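Local coordinates for uncharacterized protein (Thermus thermophilus HB8, PDB 6SCE) that serves in type III CRISPR defence as a DNA nuclease that is switched on by binding cyclic oligoadenylate, at residues 309-314 and 399-404; 405-408 and 414-417; 302-307 and 378-383. One frame throughout, in Å; residues are numbered along the deposited sequence.

In the fold
From the N terminus, helix 303-312 comes first and serves two contacts: its opening turns enter interaction 3 and its last turn enters interaction 1. Interaction 3 closes a loop of 70 residues back to the turn after strand 375-378; interaction 1 closes one of 84 residues to strand 399-404. Their segments alternate along the chain, so these two loops cross, and they meet where Leu403 N donates to Asn380 OD1. Interaction 2 follows in series, a short hairpin of strands 407-410 and 415-417 at the margin of the same sheet. Leu408 of the hairpin packs on His311 and His401. Together they join helix 303-312, sheet and hairpin; Asn380, Tyr402 and Gly405 supply hydrogen bonds to the bound cyclic oligoadenylate.

Interaction 1 of 3, residues 309-314 and 399-404; sequences YLHAGP and RAHYLD. With nucleotides of chain B.
With CG anti to the backbone N (chi1 171°), His311 swings its imidazole from the last turn of helix 303-312 toward the sheet, while His401 turns its own ring to meet it with CG between the backbone N and the carbonyl carbon (chi1 68°). The two rings form an offset edge-to-face pair, the edge of His311 directed at the face of His401, with centroids 5.6 Å apart and planes at 77°. The nearest atoms, His311 CD2 and His401 ND1, are 4.2 Å apart, a light touch rather than a tight lock. The side chains run antiparallel, one passing beside the other. His376 also meets the His311 ring, and Leu408 of the next strand packs against both histidines. The helix here lies on one face of a mixed sheet with a mainly parallel core, a Rossmann-like layout consistent with a CARF domain. It ends at Ala312, and Gly313, with positive phi, turns the chain away while its N still bonds to Tyr309 O. Strand 399-404 sends alternate side chains to its two faces. Tyr402 goes to the phosphate and ribose side: its OH donates to OP1 of A1 of chain B over 2.6 Å, with that oxygen in the plane of the phenol ring, and lies 3.2 Å from O3' of A4 of chain B. Leu403, packed on Val303 and Ala307 of the helix, also meets the adenine, its CD2 3.6 Å from N6 of A4 of chain B. Asp404 takes bonds from the backbone N of Gly636 and of Leu637.

Interaction 2 of 3, residues 405-408 and 414-417; sequences GDRL and GEAE. With nucleotides of chain B.
Leu408 and Ala416 exchange both of their backbone bonds as an antiparallel hydrogen-bonded pair: Leu408 N gives to Ala416 O over 3.1 Å, and Ala416 N gives to Leu408 O over 2.8 Å. Leu408 O also takes a CA-H...O contact from Glu415, and the CB atoms of Leu408 and Ala416 touch on the face of the hairpin turned to His311. Across the strands, Arg407 NH1 forms a salt bridge with Glu415 OE2 at 2.7 Å. The stretched arginine passes the carboxylate at a slant, the two planes 85° apart, and Arg407 CD lies 3.1 Å from Glu415 OE1; its NH2 is held by Asp404, so two acids share the guanidinium. Asp406 O accepts from Trp420 NE1 and lies 2.6 Å from a water that also reaches Glu417 OE1, while the Asp406 carboxylate is paired with Arg549 and Arg635. In the turn just before strand 407-410, the backbone of Gly405 reads the adenine of A4 of chain B, its N donating to N7 at 3.0 Å and its O accepting from N6 at 3.1 Å. This pairing with the Hoogsteen edge uses one acceptor and one donor, a pattern that would favour adenine over guanine, whose O6 could not donate to the glycine carbonyl.

Interaction 3 of 3, residues 302-307 and 378-383; sequences AVPLYA and NLNSGT. With nucleotides of chain B.
Pro304 and Asn380 pack hard against each other, CB to CB at 3.3 Å, where the first turn of helix 303-312 meets the loop after strand 375-378. Away from this point the contact slackens: Asn378 ND2 stands 3.6 Å from Pro304 O, and Ser381 OG comes no nearer than 4.5 Å to Pro304 CB. Asn378 shapes the loop, its OD1 accepting from Asn380 N at 2.9 Å in an Asx turn, the donor above the carbonyl plane, while its ND2 gives to Asn380 OD1. That oxygen also accepts from Leu403 N. With its OD1 gripped twice, the Asn380 amide is restrained in rotation and offers ND2 to O4' of A4 of chain B at 3.1 Å, in a nearly straight bond (165°). A leucine in place of Asn378 would probably leave Asn380 N without its acceptor and Asn380 OD1 with one donor fewer, the ribose-binding amide being less firmly held. Beside it Pro304 CG lies 3.7 Å from N3 of the A4 adenine, and Val303 CG1 approaches its N6. Helix 326-338 packs on Leu305, helix 425-432 on Val303 and Tyr306, strand 399-404 runs alongside the loop, and Thr383, at the far end of the loop, N-caps helix 384-393.

Interaction 1 of 3, residues 309-314 and 399-404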
loop_
_atom_site.group_PDB
_atom_site.type_symbol
_atom_site.label_atom_id
_atom_site.label_comp_id
_atom_site.label_asym_id
_atom_site.label_seq_id
_atom_site.Cartn_x
_atom_site.Cartn_y
_atom_site.Cartn_z
ATOM N N TYR A 309 -8.770 -7.154 -13.268
ATOM C CA TYR A 309 -9.566 -8.374 -13.420
ATOM C C TYR A 309 -11.034 -8.033 -13.784
ATOM O O TYR A 309 -11.591 -8.620 -14.701
ATOM C CB TYR A 309 -9.502 -9.189 -12.133
ATOM C CG TYR A 309 -10.577 -10.230 -12.056
ATOM C CD1 TYR A 309 -10.519 -11.347 -12.864
ATOM C CD2 TYR A 309 -11.681 -10.060 -11.232
ATOM C CE1 TYR A 309 -11.527 -12.293 -12.832
ATOM C CE2 TYR A 309 -12.688 -11.008 -11.179
ATOM C CZ TYR A 309 -12.600 -12.118 -11.995
ATOM O OH TYR A 309 -13.582 -13.069 -11.979
ATOM N N LEU A 310 -11.641 -7.083 -13.082
ATOM C CA LEU A 310 -13.036 -6.725 -13.351
ATOM C C LEU A 310 -13.186 -6.154 -14.762
ATOM O O LEU A 310 -14.128 -6.490 -15.482
ATOM C CB LEU A 310 -13.568 -5.738 -12.329
ATOM C CG LEU A 310 -13.655 -6.238 -10.894
ATOM C CD1 LEU A 310 -14.149 -5.118 -10.006
ATOM C CD2 LEU A 310 -14.535 -7.466 -10.801
ATOM N N HIS A 311 -12.228 -5.326 -15.166
ATOM C CA HIS A 311 -12.262 -4.708 -16.501
ATOM C C HIS A 311 -11.999 -5.710 -17.628
ATOM O O HIS A 311 -12.760 -5.771 -18.614
ATOM C CB HIS A 311 -11.259 -3.563 -16.533
ATOM C CG HIS A 311 -11.030 -2.975 -17.887
ATOM N ND1 HIS A 311 -11.974 -2.204 -18.533
ATOM C CD2 HIS A 311 -9.961 -3.040 -18.713
ATOM C CE1 HIS A 311 -11.481 -1.803 -19.693
ATOM N NE2 HIS A 311 -10.266 -2.300 -19.830
ATOM N N ALA A 312 -10.940 -6.499 -17.496
ATOM C CA ALA A 312 -10.451 -7.297 -18.623
ATOM C C ALA A 312 -11.200 -8.616 -18.785
ATOM O O ALA A 312 -11.278 -9.113 -19.891
ATOM C CB ALA A 312 -8.986 -7.600 -18.476
ATOM N N GLY A 313 -11.705 -9.180 -17.686
ATOM C CA GLY A 313 -12.328 -10.514 -17.710
ATOM C C GLY A 313 -11.458 -11.533 -18.428
ATOM O O GLY A 313 -11.878 -12.139 -19.402
ATOM N N PRO A 314 -10.206 -11.699 -17.977
ATOM C CA PRO A 314 -9.285 -12.534 -18.702
ATOM C C PRO A 314 -9.556 -14.033 -18.585
ATOM O O PRO A 314 -10.092 -14.489 -17.568
ATOM C CB PRO A 314 -7.949 -12.222 -18.015
ATOM C CG PRO A 314 -8.339 -11.948 -16.609
ATOM C CD PRO A 314 -9.614 -11.184 -16.730
ATOM N N ARG A 399 -3.742 -3.167 -24.967
ATOM C CA ARG A 399 -4.599 -2.265 -24.258
ATOM C C ARG A 399 -4.013 -1.980 -22.875
ATOM O O ARG A 399 -4.296 -2.705 -21.918
ATOM C CB ARG A 399 -5.975 -2.889 -24.127
ATOM C CG ARG A 399 -6.597 -3.256 -25.468
ATOM C CD ARG A 399 -7.602 -4.371 -25.281
ATOM N NE ARG A 399 -8.201 -4.774 -26.554
ATOM C CZ ARG A 399 -9.498 -4.740 -26.837
ATOM N NH1 ARG A 399 -10.367 -4.336 -25.948
ATOM N NH2 ARG A 399 -9.935 -5.154 -28.028
ATOM N N ALA A 400 -3.213 -0.931 -22.768
ATOM C CA ALA A 400 -2.616 -0.553 -21.455
ATOM C C ALA A 400 -3.487 0.396 -20.642
ATOM O O ALA A 400 -4.130 1.311 -21.182
ATOM C CB ALA A 400 -1.249 0.041 -21.654
ATOM N N HIS A 401 -3.536 0.166 -19.321
ATOM C CA HIS A 401 -4.320 1.029 -18.448
ATOM C C HIS A 401 -3.640 1.224 -17.124
ATOM O O HIS A 401 -2.717 0.489 -16.765
ATOM C CB HIS A 401 -5.726 0.470 -18.240
ATOM C CG HIS A 401 -5.761 -0.794 -17.444
ATOM N ND1 HIS A 401 -5.991 -2.026 -18.018
ATOM C CD2 HIS A 401 -5.600 -1.021 -16.117
ATOM C CE1 HIS A 401 -5.946 -2.963 -17.079
ATOM N NE2 HIS A 401 -5.716 -2.381 -15.920
ATOM N N TYR A 402 -4.120 2.210 -16.409
ATOM C CA TYR A 402 -3.643 2.540 -15.085
ATOM C C TYR A 402 -4.833 2.993 -14.266
ATOM O O TYR A 402 -5.470 4.023 -14.577
ATOM C CB TYR A 402 -2.594 3.647 -15.180
ATOM C CG TYR A 402 -2.003 4.052 -13.858
ATOM C CD1 TYR A 402 -2.604 5.010 -13.073
ATOM C CD2 TYR A 402 -0.798 3.488 -13.404
ATOM C CE1 TYR A 402 -2.067 5.394 -11.859
ATOM C CE2 TYR A 402 -0.264 3.851 -12.174
ATOM C CZ TYR A 402 -0.892 4.801 -11.405
ATOM O OH TYR A 402 -0.400 5.182 -10.169
ATOM N N LEU A 403 -5.125 2.277 -13.183
ATOM C CA LEU A 403 -6.165 2.714 -12.253
ATOM C C LEU A 403 -5.750 3.949 -11.514
ATOM O O LEU A 403 -4.703 3.982 -10.881
ATOM C CB LEU A 403 -6.533 1.624 -11.246
ATOM C CG LEU A 403 -7.596 2.008 -10.195
ATOM C CD1 LEU A 403 -8.981 2.049 -10.816
ATOM C CD2 LEU A 403 -7.610 0.983 -9.069
ATOM N N ASP A 404 -6.579 4.985 -11.608
ATOM C CA ASP A 404 -6.362 6.194 -10.870
ATOM C C ASP A 404 -7.549 6.360 -9.924
ATOM O O ASP A 404 -8.550 7.007 -10.275
ATOM C CB ASP A 404 -6.234 7.375 -11.835
ATOM C CG ASP A 404 -6.077 8.702 -11.107
ATOM O OD1 ASP A 404 -5.531 8.718 -9.993
ATOM O OD2 ASP A 404 -6.554 9.739 -11.633
ATOM P P A B 4 2.212 -0.343 -5.449
ATOM O OP1 A B 4 2.175 0.490 -4.214
ATOM O OP2 A B 4 1.506 -1.673 -5.461
ATOM O "O5'" A B 4 1.698 0.555 -6.667
ATOM C "C5'" A B 4 0.286 0.786 -6.780
ATOM C "C4'" A B 4 0.079 2.098 -7.498
ATOM O "O4'" A B 4 -1.310 2.208 -7.921
ATOM C "C3'" A B 4 0.358 3.312 -6.622
ATOM O "O3'" A B 4 0.891 4.438 -7.313
ATOM C "C2'" A B 4 -1.053 3.653 -6.135
ATOM O "O2'" A B 4 -1.159 4.972 -5.648
ATOM C "C1'" A B 4 -1.828 3.416 -7.418
ATOM N N9 A B 4 -3.271 3.313 -7.256
ATOM C C8 A B 4 -4.187 4.026 -7.988
ATOM N N7 A B 4 -5.421 3.800 -7.618
ATOM C C5 A B 4 -5.316 2.913 -6.551
ATOM C C6 A B 4 -6.277 2.300 -5.720
ATOM N N6 A B 4 -7.594 2.515 -5.802
ATOM N N1 A B 4 -5.817 1.482 -4.738
ATOM C C2 A B 4 -4.496 1.290 -4.631
ATOM N N3 A B 4 -3.501 1.793 -5.369
ATOM C C4 A B 4 -3.981 2.603 -6.323
ATOM P P A B 1 2.271 4.403 -8.123
ATOM O OP1 A B 1 2.002 4.450 -9.595
ATOM O OP2 A B 1 3.158 3.281 -7.622
ATOM O "O5'" A B 1 2.883 5.823 -7.730
ATOM C "C5'" A B 1 3.704 5.990 -6.577
ATOM C "C4'" A B 1 3.546 7.410 -6.090
ATOM O "O4'" A B 1 2.239 7.563 -5.475
ATOM C "C3'" A B 1 4.586 7.814 -5.040
ATOM O "O3'" A B 1 5.606 8.576 -5.698
ATOM C "C2'" A B 1 3.755 8.615 -4.027
ATOM O "O2'" A B 1 3.686 9.979 -4.382
ATOM C "C1'" A B 1 2.386 7.956 -4.129
ATOM N N9 A B 1 2.211 6.771 -3.287
ATOM C C8 A B 1 1.679 5.574 -3.678
ATOM N N7 A B 1 1.639 4.706 -2.700
ATOM C C5 A B 1 2.152 5.378 -1.603
ATOM C C6 A B 1 2.370 4.988 -0.268
ATOM N N6 A B 1 2.090 3.772 0.192
ATOM N N1 A B 1 2.898 5.908 0.576
ATOM C C2 A B 1 3.187 7.124 0.088
ATOM N N3 A B 1 3.039 7.593 -1.151
ATOM C C4 A B 1 2.511 6.657 -1.958
#

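Interaction 2 of 3, residues 405-408 and 414-417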
loop_
_atom_site.group_PDB
_atom_site.type_symbol
_atom_site.label_atom_id
_atom_site.label_comp_id
_atom_site.label_asym_id
_atom_site.label_seq_id
_atom_site.Cartn_x
_atom_site.Cartn_y
_atom_site.Cartn_z
ATOM N N GLY A 405 -7.434 5.775 -8.731
ATOM C CA GLY A 405 -8.510 5.787 -7.735
ATOM C C GLY A 405 -9.615 4.845 -8.157
ATOM O O GLY A 405 -9.547 3.638 -7.906
ATOM N N ASP A 406 -10.626 5.408 -8.818
ATOM C CA ASP A 406 -11.840 4.671 -9.209
ATOM C C ASP A 406 -12.111 4.465 -10.703
ATOM O O ASP A 406 -13.107 3.849 -11.068
ATOM C CB ASP A 406 -13.060 5.363 -8.606
ATOM C CG ASP A 406 -13.286 6.741 -9.179
ATOM O OD1 ASP A 406 -12.314 7.493 -9.318
ATOM O OD2 ASP A 406 -14.444 7.074 -9.510
ATOM N N ARG A 407 -11.235 4.937 -11.578
ATOM C CA ARG A 407 -11.446 4.791 -13.017
ATOM C C ARG A 407 -10.112 4.402 -13.618
ATOM O O ARG A 407 -9.061 4.751 -13.065
ATOM C CB ARG A 407 -11.892 6.148 -13.603
ATOM C CG ARG A 407 -11.112 7.250 -12.875
ATOM C CD ARG A 407 -11.016 8.591 -13.539
ATOM N NE ARG A 407 -9.783 9.271 -13.115
ATOM C CZ ARG A 407 -9.431 10.483 -13.521
ATOM N NH1 ARG A 407 -10.241 11.183 -14.310
ATOM N NH2 ARG A 407 -8.285 11.014 -13.121
ATOM N N LEU A 408 -10.137 3.678 -14.723
ATOM C CA LEU A 408 -8.932 3.361 -15.412
ATOM C C LEU A 408 -8.617 4.433 -16.422
ATOM O O LEU A 408 -9.452 4.807 -17.256
ATOM C CB LEU A 408 -9.027 2.046 -16.155
ATOM C CG LEU A 408 -9.443 0.833 -15.397
ATOM C CD1 LEU A 408 -9.503 -0.305 -16.383
ATOM C CD2 LEU A 408 -8.474 0.513 -14.279
ATOM N N GLY A 414 -8.409 8.603 -23.046
ATOM C CA GLY A 414 -9.713 8.185 -22.589
ATOM C C GLY A 414 -9.613 7.455 -21.248
ATOM O O GLY A 414 -8.498 7.204 -20.743
ATOM N N GLU A 415 -10.774 7.125 -20.699
ATOM C CA GLU A 415 -10.917 6.426 -19.408
ATOM C C GLU A 415 -11.905 5.299 -19.553
ATOM O O GLU A 415 -12.842 5.394 -20.370
ATOM C CB GLU A 415 -11.424 7.391 -18.343
ATOM C CG GLU A 415 -10.543 8.608 -18.175
ATOM C CD GLU A 415 -11.035 9.563 -17.091
ATOM O OE1 GLU A 415 -12.049 9.294 -16.413
ATOM O OE2 GLU A 415 -10.378 10.585 -16.912
ATOM N N ALA A 416 -11.718 4.216 -18.797
ATOM C CA ALA A 416 -12.720 3.158 -18.731
ATOM C C ALA A 416 -13.382 3.133 -17.373
ATOM O O ALA A 416 -12.711 3.124 -16.327
ATOM C CB ALA A 416 -12.120 1.796 -19.054
ATOM N N GLU A 417 -14.705 3.184 -17.382
ATOM C CA GLU A 417 -15.480 2.968 -16.168
ATOM C C GLU A 417 -15.398 1.484 -15.862
ATOM O O GLU A 417 -15.631 0.652 -16.738
ATOM C CB GLU A 417 -16.940 3.359 -16.412
ATOM C CG GLU A 417 -17.171 4.850 -16.445
ATOM C CD GLU A 417 -16.841 5.516 -15.122
ATOM O OE1 GLU A 417 -16.964 4.891 -14.037
ATOM O OE2 GLU A 417 -16.431 6.668 -15.174
ATOM P P A B 4 2.212 -0.343 -5.449
ATOM O OP1 A B 4 2.175 0.490 -4.214
ATOM O OP2 A B 4 1.506 -1.673 -5.461
ATOM O "O5'" A B 4 1.698 0.555 -6.667
ATOM C "C5'" A B 4 0.286 0.786 -6.780
ATOM C "C4'" A B 4 0.079 2.098 -7.498
ATOM O "O4'" A B 4 -1.310 2.208 -7.921
ATOM C "C3'" A B 4 0.358 3.312 -6.622
ATOM O "O3'" A B 4 0.891 4.438 -7.313
ATOM C "C2'" A B 4 -1.053 3.653 -6.135
ATOM O "O2'" A B 4 -1.159 4.972 -5.648
ATOM C "C1'" A B 4 -1.828 3.416 -7.418
ATOM N N9 A B 4 -3.271 3.313 -7.256
ATOM C C8 A B 4 -4.187 4.026 -7.988
ATOM N N7 A B 4 -5.421 3.800 -7.618
ATOM C C5 A B 4 -5.316 2.913 -6.551
ATOM C C6 A B 4 -6.277 2.300 -5.720
ATOM N N6 A B 4 -7.594 2.515 -5.802
ATOM N N1 A B 4 -5.817 1.482 -4.738
ATOM C C2 A B 4 -4.496 1.290 -4.631
ATOM N N3 A B 4 -3.501 1.793 -5.369
ATOM C C4 A B 4 -3.981 2.603 -6.323
HETATM O O HOH W 1 -15.036 3.393 -12.806
#

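Interaction 3 of 3, residues 302-307 and 378-383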
loop_
_atom_site.group_PDB
_atom_site.type_symbol
_atom_site.label_atom_id
_atom_site.label_comp_id
_atom_site.label_asym_id
_atom_site.label_seq_id
_atom_site.Cartn_x
_atom_site.Cartn_y
_atom_site.Cartn_z
ATOM N N ALA A 302 -3.392 -4.513 -3.783
ATOM C CA ALA A 302 -4.209 -5.485 -4.505
ATOM C C ALA A 302 -5.302 -4.847 -5.363
ATOM O O ALA A 302 -5.698 -5.419 -6.344
ATOM C CB ALA A 302 -4.856 -6.444 -3.521
ATOM N N VAL A 303 -5.784 -3.660 -4.994
ATOM C CA VAL A 303 -6.954 -3.091 -5.688
ATOM C C VAL A 303 -6.754 -2.901 -7.210
ATOM O O VAL A 303 -7.635 -3.239 -7.973
ATOM C CB VAL A 303 -7.449 -1.799 -5.004
ATOM C CG1 VAL A 303 -8.452 -1.055 -5.863
ATOM C CG2 VAL A 303 -8.078 -2.131 -3.648
ATOM N N PRO A 304 -5.589 -2.378 -7.661
ATOM C CA PRO A 304 -5.416 -2.211 -9.095
ATOM C C PRO A 304 -5.486 -3.505 -9.873
ATOM O O PRO A 304 -6.030 -3.558 -10.983
ATOM C CB PRO A 304 -4.027 -1.568 -9.209
ATOM C CG PRO A 304 -3.862 -0.815 -7.916
ATOM C CD PRO A 304 -4.533 -1.702 -6.892
ATOM N N LEU A 305 -4.930 -4.564 -9.306
ATOM C CA LEU A 305 -5.007 -5.863 -9.932
ATOM C C LEU A 305 -6.437 -6.368 -9.991
ATOM O O LEU A 305 -6.867 -6.959 -10.979
ATOM C CB LEU A 305 -4.159 -6.860 -9.155
ATOM C CG LEU A 305 -3.972 -8.248 -9.787
ATOM C CD1 LEU A 305 -3.595 -8.255 -11.247
ATOM C CD2 LEU A 305 -2.895 -8.957 -8.978
ATOM N N TYR A 306 -7.174 -6.134 -8.925
ATOM C CA TYR A 306 -8.576 -6.524 -8.883
ATOM C C TYR A 306 -9.403 -5.719 -9.917
ATOM O O TYR A 306 -10.242 -6.274 -10.603
ATOM C CB TYR A 306 -9.122 -6.321 -7.499
ATOM C CG TYR A 306 -10.500 -6.896 -7.307
ATOM C CD1 TYR A 306 -10.752 -8.222 -7.593
ATOM C CD2 TYR A 306 -11.529 -6.132 -6.817
ATOM C CE1 TYR A 306 -12.001 -8.780 -7.416
ATOM C CE2 TYR A 306 -12.794 -6.680 -6.625
ATOM C CZ TYR A 306 -13.020 -8.001 -6.929
ATOM O OH TYR A 306 -14.260 -8.571 -6.754
ATOM N N ALA A 307 -9.152 -4.414 -10.005
ATOM C CA ALA A 307 -9.808 -3.595 -11.008
ATOM C C ALA A 307 -9.515 -4.114 -12.385
ATOM O O ALA A 307 -10.407 -4.192 -13.229
ATOM C CB ALA A 307 -9.379 -2.139 -10.886
ATOM N N ASN A 378 -1.913 -4.009 -17.190
ATOM C CA ASN A 378 -2.078 -3.120 -16.078
ATOM C C ASN A 378 -0.704 -2.531 -15.697
ATOM O O ASN A 378 0.262 -3.261 -15.503
ATOM C CB ASN A 378 -2.652 -3.868 -14.876
ATOM C CG ASN A 378 -2.733 -2.983 -13.664
ATOM O OD1 ASN A 378 -1.755 -2.857 -12.885
ATOM N ND2 ASN A 378 -3.849 -2.279 -13.541
ATOM N N LEU A 379 -0.647 -1.220 -15.544
ATOM C CA LEU A 379 0.601 -0.519 -15.252
ATOM C C LEU A 379 0.699 0.056 -13.837
ATOM O O LEU A 379 1.571 0.868 -13.554
ATOM C CB LEU A 379 0.821 0.568 -16.310
ATOM C CG LEU A 379 0.962 0.046 -17.743
ATOM C CD1 LEU A 379 1.076 1.177 -18.743
ATOM C CD2 LEU A 379 2.175 -0.863 -17.889
ATOM N N ASN A 380 -0.176 -0.393 -12.936
ATOM C CA ASN A 380 -0.179 0.065 -11.565
ATOM C C ASN A 380 0.853 -0.528 -10.659
ATOM O O ASN A 380 1.249 0.135 -9.706
ATOM C CB ASN A 380 -1.499 -0.217 -10.869
ATOM C CG ASN A 380 -2.595 0.734 -11.313
ATOM O OD1 ASN A 380 -3.277 0.442 -12.272
ATOM N ND2 ASN A 380 -2.738 1.856 -10.646
ATOM N N SER A 381 1.258 -1.761 -10.933
ATOM C CA SER A 381 1.986 -2.550 -9.938
ATOM C C SER A 381 3.459 -2.746 -10.308
ATOM O O SER A 381 3.910 -2.495 -11.426
ATOM C CB SER A 381 1.293 -3.892 -9.731
ATOM O OG SER A 381 -0.098 -3.724 -9.479
ATOM N N GLY A 382 4.189 -3.244 -9.312
ATOM C CA GLY A 382 5.612 -3.309 -9.357
ATOM C C GLY A 382 6.224 -1.935 -9.213
ATOM O O GLY A 382 5.536 -0.900 -9.141
ATOM N N THR A 383 7.543 -1.926 -9.223
ATOM C CA THR A 383 8.334 -0.712 -9.216
ATOM C C THR A 383 8.214 -0.023 -10.568
ATOM O O THR A 383 7.704 -0.598 -11.521
ATOM C CB THR A 383 9.811 -1.050 -8.977
ATOM O OG1 THR A 383 10.263 -1.841 -10.076
ATOM C CG2 THR A 383 9.982 -1.785 -7.654
ATOM P P A B 3 8.127 3.291 -7.541
ATOM O OP1 A B 3 9.215 3.041 -8.572
ATOM O OP2 A B 3 7.151 4.358 -7.957
ATOM O "O5'" A B 3 7.374 1.927 -7.245
ATOM C "C5'" A B 3 6.497 1.737 -6.126
ATOM C "C4'" A B 3 5.892 0.359 -6.272
ATOM O "O4'" A B 3 6.941 -0.650 -6.162
ATOM C "C3'" A B 3 4.833 -0.010 -5.241
ATOM O "O3'" A B 3 3.724 -0.515 -5.958
ATOM C "C2'" A B 3 5.529 -1.091 -4.399
ATOM O "O2'" A B 3 4.644 -2.017 -3.808
ATOM C "C1'" A B 3 6.420 -1.742 -5.450
ATOM N N9 A B 3 7.539 -2.472 -4.898
ATOM C C8 A B 3 8.426 -2.014 -3.953
ATOM N N7 A B 3 9.364 -2.899 -3.680
ATOM C C5 A B 3 9.092 -3.967 -4.518
ATOM C C6 A B 3 9.740 -5.202 -4.709
ATOM N N6 A B 3 10.853 -5.542 -4.066
ATOM N N1 A B 3 9.219 -6.031 -5.644
ATOM C C2 A B 3 8.121 -5.653 -6.311
ATOM N N3 A B 3 7.419 -4.517 -6.212
ATOM C C4 A B 3 7.970 -3.712 -5.283
ATOM P P A B 4 2.212 -0.343 -5.449
ATOM O OP1 A B 4 2.175 0.490 -4.214
ATOM O OP2 A B 4 1.506 -1.673 -5.461
ATOM O "O5'" A B 4 1.698 0.555 -6.667
ATOM C "C5'" A B 4 0.286 0.786 -6.780
ATOM C "C4'" A B 4 0.079 2.098 -7.498
ATOM O "O4'" A B 4 -1.310 2.208 -7.921
ATOM C "C3'" A B 4 0.358 3.312 -6.622
ATOM O "O3'" A B 4 0.891 4.438 -7.313
ATOM C "C2'" A B 4 -1.053 3.653 -6.135
ATOM O "O2'" A B 4 -1.159 4.972 -5.648
ATOM C "C1'" A B 4 -1.828 3.416 -7.418
ATOM N N9 A B 4 -3.271 3.313 -7.256
ATOM C C8 A B 4 -4.187 4.026 -7.988
ATOM N N7 A B 4 -5.421 3.800 -7.618
ATOM C C5 A B 4 -5.316 2.913 -6.551
ATOM C C6 A B 4 -6.277 2.300 -5.720
ATOM N N6 A B 4 -7.594 2.515 -5.802
ATOM N N1 A B 4 -5.817 1.482 -4.738
ATOM C C2 A B 4 -4.496 1.290 -4.631
ATOM N N3 A B 4 -3.501 1.793 -5.369
ATOM C C4 A B 4 -3.981 2.603 -6.323
#